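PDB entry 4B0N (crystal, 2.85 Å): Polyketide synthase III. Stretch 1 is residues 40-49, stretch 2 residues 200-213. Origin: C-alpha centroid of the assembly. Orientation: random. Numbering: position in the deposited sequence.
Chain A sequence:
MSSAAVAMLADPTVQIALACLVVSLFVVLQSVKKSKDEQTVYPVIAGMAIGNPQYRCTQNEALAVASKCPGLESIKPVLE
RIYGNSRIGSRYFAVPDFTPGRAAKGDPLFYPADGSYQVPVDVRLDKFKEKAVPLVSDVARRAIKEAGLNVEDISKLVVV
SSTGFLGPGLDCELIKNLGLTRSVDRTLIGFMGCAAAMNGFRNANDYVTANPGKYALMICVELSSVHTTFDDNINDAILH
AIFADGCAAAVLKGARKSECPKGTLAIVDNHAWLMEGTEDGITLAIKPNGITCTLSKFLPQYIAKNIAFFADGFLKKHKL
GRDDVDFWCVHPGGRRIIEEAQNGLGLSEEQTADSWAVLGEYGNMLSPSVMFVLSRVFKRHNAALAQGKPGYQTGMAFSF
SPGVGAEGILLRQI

Stretch 1 (40-49) TVYPVIAGMA
Stretch 2 200-213: GFRNANDYVTANPG

The contact joins a β-strand to an α-helix that lies more than 150 residues further along the same chain. Stretch 1 runs as a loop through Thr40 and Val41 and is strand from Tyr42 to Ala49; stretch 2 is helical from Gly200 to Ala210, then leaves helical phi/psi at Asn211 (-120/85). The strand continues later in the chain, the helix begins earlier, and Ala46 departs from extended geometry at -85/-30. The strand and helix axes approach to 7.7 Å, with 122° between their N-to-C directions, so the chains run obliquely and more against each other than together. Two pairs set the register: the CA of Val41 lies 5.6 Å from the CA of Thr209, and the CA of Pro43 lies 5.5 Å from the CA of Asn205. Two residues along the extended segment of stretch 1 are matched to four along the helix, about one turn.

No hydrogen bond crosses between the stretches. The contact is one of packing, burying 371 Å² over both sides. The alternation of an extended chain selects its residues: Val41 and Pro43 direct their CA-to-CB bonds toward the helix, whereas those of Tyr42 (chi1 -65°, m) and Val44 (chi1 -171°, t) point away.

Val41, at phi/psi -111/116, adopts the p rotamer (chi1 49°), which lets its two methyls reach different parts of the helix end. CG1 comes to 3.3 Å from Thr209 O, while CG2 lies 4.2 Å from Pro212 CB. A branched aliphatic side chain suits this place because it covers both a backbone carbonyl and an apolar ring without needing a polar partner.

Pro43 presents a compact, rigid ring in the C-gamma endo pucker. Its CB packs 3.8 Å from Val208 CG1, and its CD sits 3.6 Å from Thr209 CG2. The backbone at -79/132 suits both proline and the strand. The CA-to-CB bonds of Val208 (chi1 88°, p) and Thr209 (chi1 62°, p) point sideways relative to the strand, yet each residue offers a methyl. In Thr209 the p rotamer also brings OG1 to 3.1 Å from Asn205 O, one turn back, leaving CG2 to face the proline ring. Threonine therefore combines a polar group beside the helix backbone with an apolar one at the interface. Asn205 (chi1 -61°, m; chi2 -8°) points its CA-to-CB bond sideways and has its OD1 3.5 Å from Pro43 CB, a packing contact.

Further along the strand, longer side chains make the contact. Ile45 and Met48 both start sideways, but their ends come nearer to Phe201. Ile45, with chi1 -63° (m) and chi2 158° (t), brings CD1 to 3.7 Å from Phe201 CE1, approaching the ring obliquely. Met48 is extended through chi1 -178° and chi2 160° (both t), then bends at chi3 -85° (m), placing CE 4.2 Å from Phe201 CZ at the ring edge. Phe201 itself departs from the usual wells at chi1 -91°, with chi2 -53°; its CA-to-CB bond also points sideways, but its end comes nearer the strand, and the buried aromatic ring gives Ile45 and Met48 an apolar surface. Backbone hydrogen bonds within the helix include Val208 N to Ala204 O (3.0 Å) and Thr209 N to Asn205 O (3.0 Å).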

# COMPACT_ATOMS: atom_id res chain seq x y z
N THR A 40 16.17 16.07 -19.82
CA THR A 40 15.13 16.01 -18.79
C THR A 40 14.04 15.03 -19.22
O THR A 40 13.53 15.11 -20.35
CB THR A 40 14.51 17.39 -18.54
OG1 THR A 40 15.53 18.39 -18.53
CG2 THR A 40 13.77 17.42 -17.21
N VAL A 41 13.68 14.12 -18.32
CA VAL A 41 12.65 13.12 -18.58
C VAL A 41 11.40 13.38 -17.72
O VAL A 41 11.45 13.32 -16.49
CB VAL A 41 13.19 11.68 -18.43
CG1 VAL A 41 13.97 11.50 -17.13
CG2 VAL A 41 12.07 10.65 -18.54
N TYR A 42 10.29 13.67 -18.40
CA TYR A 42 9.03 14.00 -17.75
C TYR A 42 8.05 12.82 -17.79
O TYR A 42 7.99 12.11 -18.79
CB TYR A 42 8.38 15.21 -18.43
CG TYR A 42 9.15 16.50 -18.30
CD1 TYR A 42 9.05 17.28 -17.15
CD2 TYR A 42 9.97 16.96 -19.34
CE1 TYR A 42 9.75 18.48 -17.03
CE2 TYR A 42 10.67 18.15 -19.24
CZ TYR A 42 10.55 18.90 -18.08
OH TYR A 42 11.24 20.09 -17.96
N PRO A 43 7.29 12.62 -16.70
CA PRO A 43 6.23 11.61 -16.73
C PRO A 43 4.98 12.11 -17.46
O PRO A 43 4.51 13.23 -17.21
CB PRO A 43 5.93 11.35 -15.25
CG PRO A 43 6.37 12.58 -14.54
CD PRO A 43 7.46 13.20 -15.36
N VAL A 44 4.47 11.28 -18.37
CA VAL A 44 3.28 11.62 -19.16
C VAL A 44 2.27 10.48 -19.10
O VAL A 44 2.63 9.30 -19.18
CB VAL A 44 3.61 11.89 -20.65
CG1 VAL A 44 2.39 12.43 -21.37
CG2 VAL A 44 4.78 12.86 -20.80
N ILE A 45 0.99 10.84 -18.96
CA ILE A 45 -0.10 9.88 -19.08
C ILE A 45 -0.30 9.54 -20.56
O ILE A 45 -0.78 10.37 -21.34
CB ILE A 45 -1.41 10.42 -18.44
CG1 ILE A 45 -1.21 10.63 -16.93
CG2 ILE A 45 -2.57 9.46 -18.69
CD1 ILE A 45 -2.17 11.62 -16.31
N ALA A 46 0.10 8.33 -20.94
CA ALA A 46 0.03 7.87 -22.33
C ALA A 46 -1.34 7.29 -22.69
O ALA A 46 -1.77 7.37 -23.85
CB ALA A 46 1.13 6.86 -22.60
N GLY A 47 -2.02 6.71 -21.71
CA GLY A 47 -3.36 6.17 -21.90
C GLY A 47 -4.15 6.24 -20.61
O GLY A 47 -3.61 6.06 -19.52
N MET A 48 -5.45 6.50 -20.75
CA MET A 48 -6.34 6.59 -19.60
C MET A 48 -7.70 5.97 -19.93
O MET A 48 -8.22 6.14 -21.03
CB MET A 48 -6.50 8.05 -19.17
CG MET A 48 -7.38 8.27 -17.95
SD MET A 48 -7.11 9.86 -17.15
CE MET A 48 -5.71 9.46 -16.10
N ALA A 49 -8.25 5.23 -18.97
CA ALA A 49 -9.59 4.66 -19.11
C ALA A 49 -10.37 4.76 -17.81
O ALA A 49 -9.82 4.55 -16.72
CB ALA A 49 -9.51 3.22 -19.58
N GLY A 200 -0.36 7.07 -6.03
CA GLY A 200 -0.13 6.15 -7.14
C GLY A 200 0.59 6.83 -8.29
O GLY A 200 1.54 6.27 -8.85
N PHE A 201 0.15 8.04 -8.63
CA PHE A 201 0.82 8.84 -9.65
C PHE A 201 2.29 9.09 -9.31
O PHE A 201 3.16 8.89 -10.16
CB PHE A 201 0.08 10.16 -9.90
CG PHE A 201 -0.95 10.09 -10.99
CD1 PHE A 201 -0.62 9.60 -12.26
CD2 PHE A 201 -2.25 10.53 -10.77
CE1 PHE A 201 -1.57 9.53 -13.27
CE2 PHE A 201 -3.20 10.47 -11.78
CZ PHE A 201 -2.86 9.97 -13.03
N ARG A 202 2.56 9.51 -8.08
CA ARG A 202 3.92 9.76 -7.62
C ARG A 202 4.80 8.53 -7.77
O ARG A 202 5.91 8.61 -8.30
CB ARG A 202 3.94 10.22 -6.16
CG ARG A 202 3.46 11.64 -5.94
CD ARG A 202 3.89 12.13 -4.57
NE ARG A 202 3.13 13.30 -4.16
CZ ARG A 202 2.03 13.26 -3.42
NH1 ARG A 202 1.54 12.10 -3.00
NH2 ARG A 202 1.41 14.39 -3.10
N ASN A 203 4.29 7.40 -7.29
CA ASN A 203 5.02 6.13 -7.36
C ASN A 203 5.33 5.70 -8.79
O ASN A 203 6.40 5.15 -9.06
CB ASN A 203 4.25 5.04 -6.62
CG ASN A 203 4.47 5.09 -5.12
OD1 ASN A 203 4.74 6.14 -4.54
ND2 ASN A 203 4.35 3.94 -4.48
N ALA A 204 4.38 5.95 -9.69
CA ALA A 204 4.57 5.64 -11.10
C ALA A 204 5.55 6.63 -11.77
O ALA A 204 6.41 6.21 -12.55
CB ALA A 204 3.24 5.64 -11.83
N ASN A 205 5.41 7.91 -11.44
CA ASN A 205 6.30 8.95 -11.96
C ASN A 205 7.76 8.69 -11.57
O ASN A 205 8.66 8.79 -12.40
CB ASN A 205 5.87 10.34 -11.47
CG ASN A 205 4.48 10.73 -11.93
OD1 ASN A 205 3.85 10.04 -12.73
ND2 ASN A 205 3.98 11.85 -11.41
N ASP A 206 7.96 8.34 -10.30
CA ASP A 206 9.28 8.01 -9.76
C ASP A 206 9.96 6.91 -10.57
O ASP A 206 11.13 7.04 -10.94
CB ASP A 206 9.17 7.56 -8.29
CG ASP A 206 8.81 8.69 -7.34
OD1 ASP A 206 8.81 9.88 -7.75
OD2 ASP A 206 8.52 8.39 -6.16
N TYR A 207 9.22 5.84 -10.84
CA TYR A 207 9.73 4.68 -11.57
C TYR A 207 10.04 5.02 -13.01
O TYR A 207 11.05 4.57 -13.57
CB TYR A 207 8.73 3.52 -11.51
CG TYR A 207 9.09 2.36 -12.40
CD1 TYR A 207 10.08 1.45 -12.02
CD2 TYR A 207 8.45 2.17 -13.62
CE1 TYR A 207 10.42 0.39 -12.84
CE2 TYR A 207 8.79 1.10 -14.45
CZ TYR A 207 9.78 0.21 -14.05
OH TYR A 207 10.12 -0.85 -14.85
N VAL A 208 9.17 5.82 -13.61
CA VAL A 208 9.18 6.03 -15.05
C VAL A 208 10.23 7.07 -15.50
O VAL A 208 10.72 7.01 -16.63
CB VAL A 208 7.76 6.36 -15.56
CG1 VAL A 208 7.46 7.85 -15.51
CG2 VAL A 208 7.55 5.79 -16.96
N THR A 209 10.58 8.00 -14.61
CA THR A 209 11.65 8.96 -14.90
C THR A 209 13.02 8.36 -14.61
O THR A 209 14.03 8.78 -15.18
CB THR A 209 11.48 10.27 -14.12
OG1 THR A 209 11.55 10.00 -12.71
CG2 THR A 209 10.14 10.92 -14.44
N ALA A 210 13.05 7.37 -13.71
CA ALA A 210 14.26 6.59 -13.45
C ALA A 210 14.56 5.67 -14.63
O ALA A 210 15.72 5.51 -15.03
CB ALA A 210 14.11 5.79 -12.16
N ASN A 211 13.52 5.07 -15.19
CA ASN A 211 13.64 4.19 -16.36
C ASN A 211 12.81 4.75 -17.53
O ASN A 211 11.67 4.33 -17.72
CB ASN A 211 13.19 2.76 -16.02
CG ASN A 211 13.78 2.24 -14.72
OD1 ASN A 211 13.49 2.75 -13.64
ND2 ASN A 211 14.60 1.20 -14.83
N PRO A 212 13.39 5.68 -18.31
CA PRO A 212 12.68 6.38 -19.39
C PRO A 212 11.90 5.48 -20.37
O PRO A 212 10.70 5.67 -20.55
CB PRO A 212 13.79 7.14 -20.12
CG PRO A 212 14.82 7.37 -19.07
CD PRO A 212 14.79 6.13 -18.21
N GLY A 213 12.58 4.51 -20.98
CA GLY A 213 11.97 3.67 -22.00
C GLY A 213 10.82 2.79 -21.53
O GLY A 213 10.06 2.27 -22.34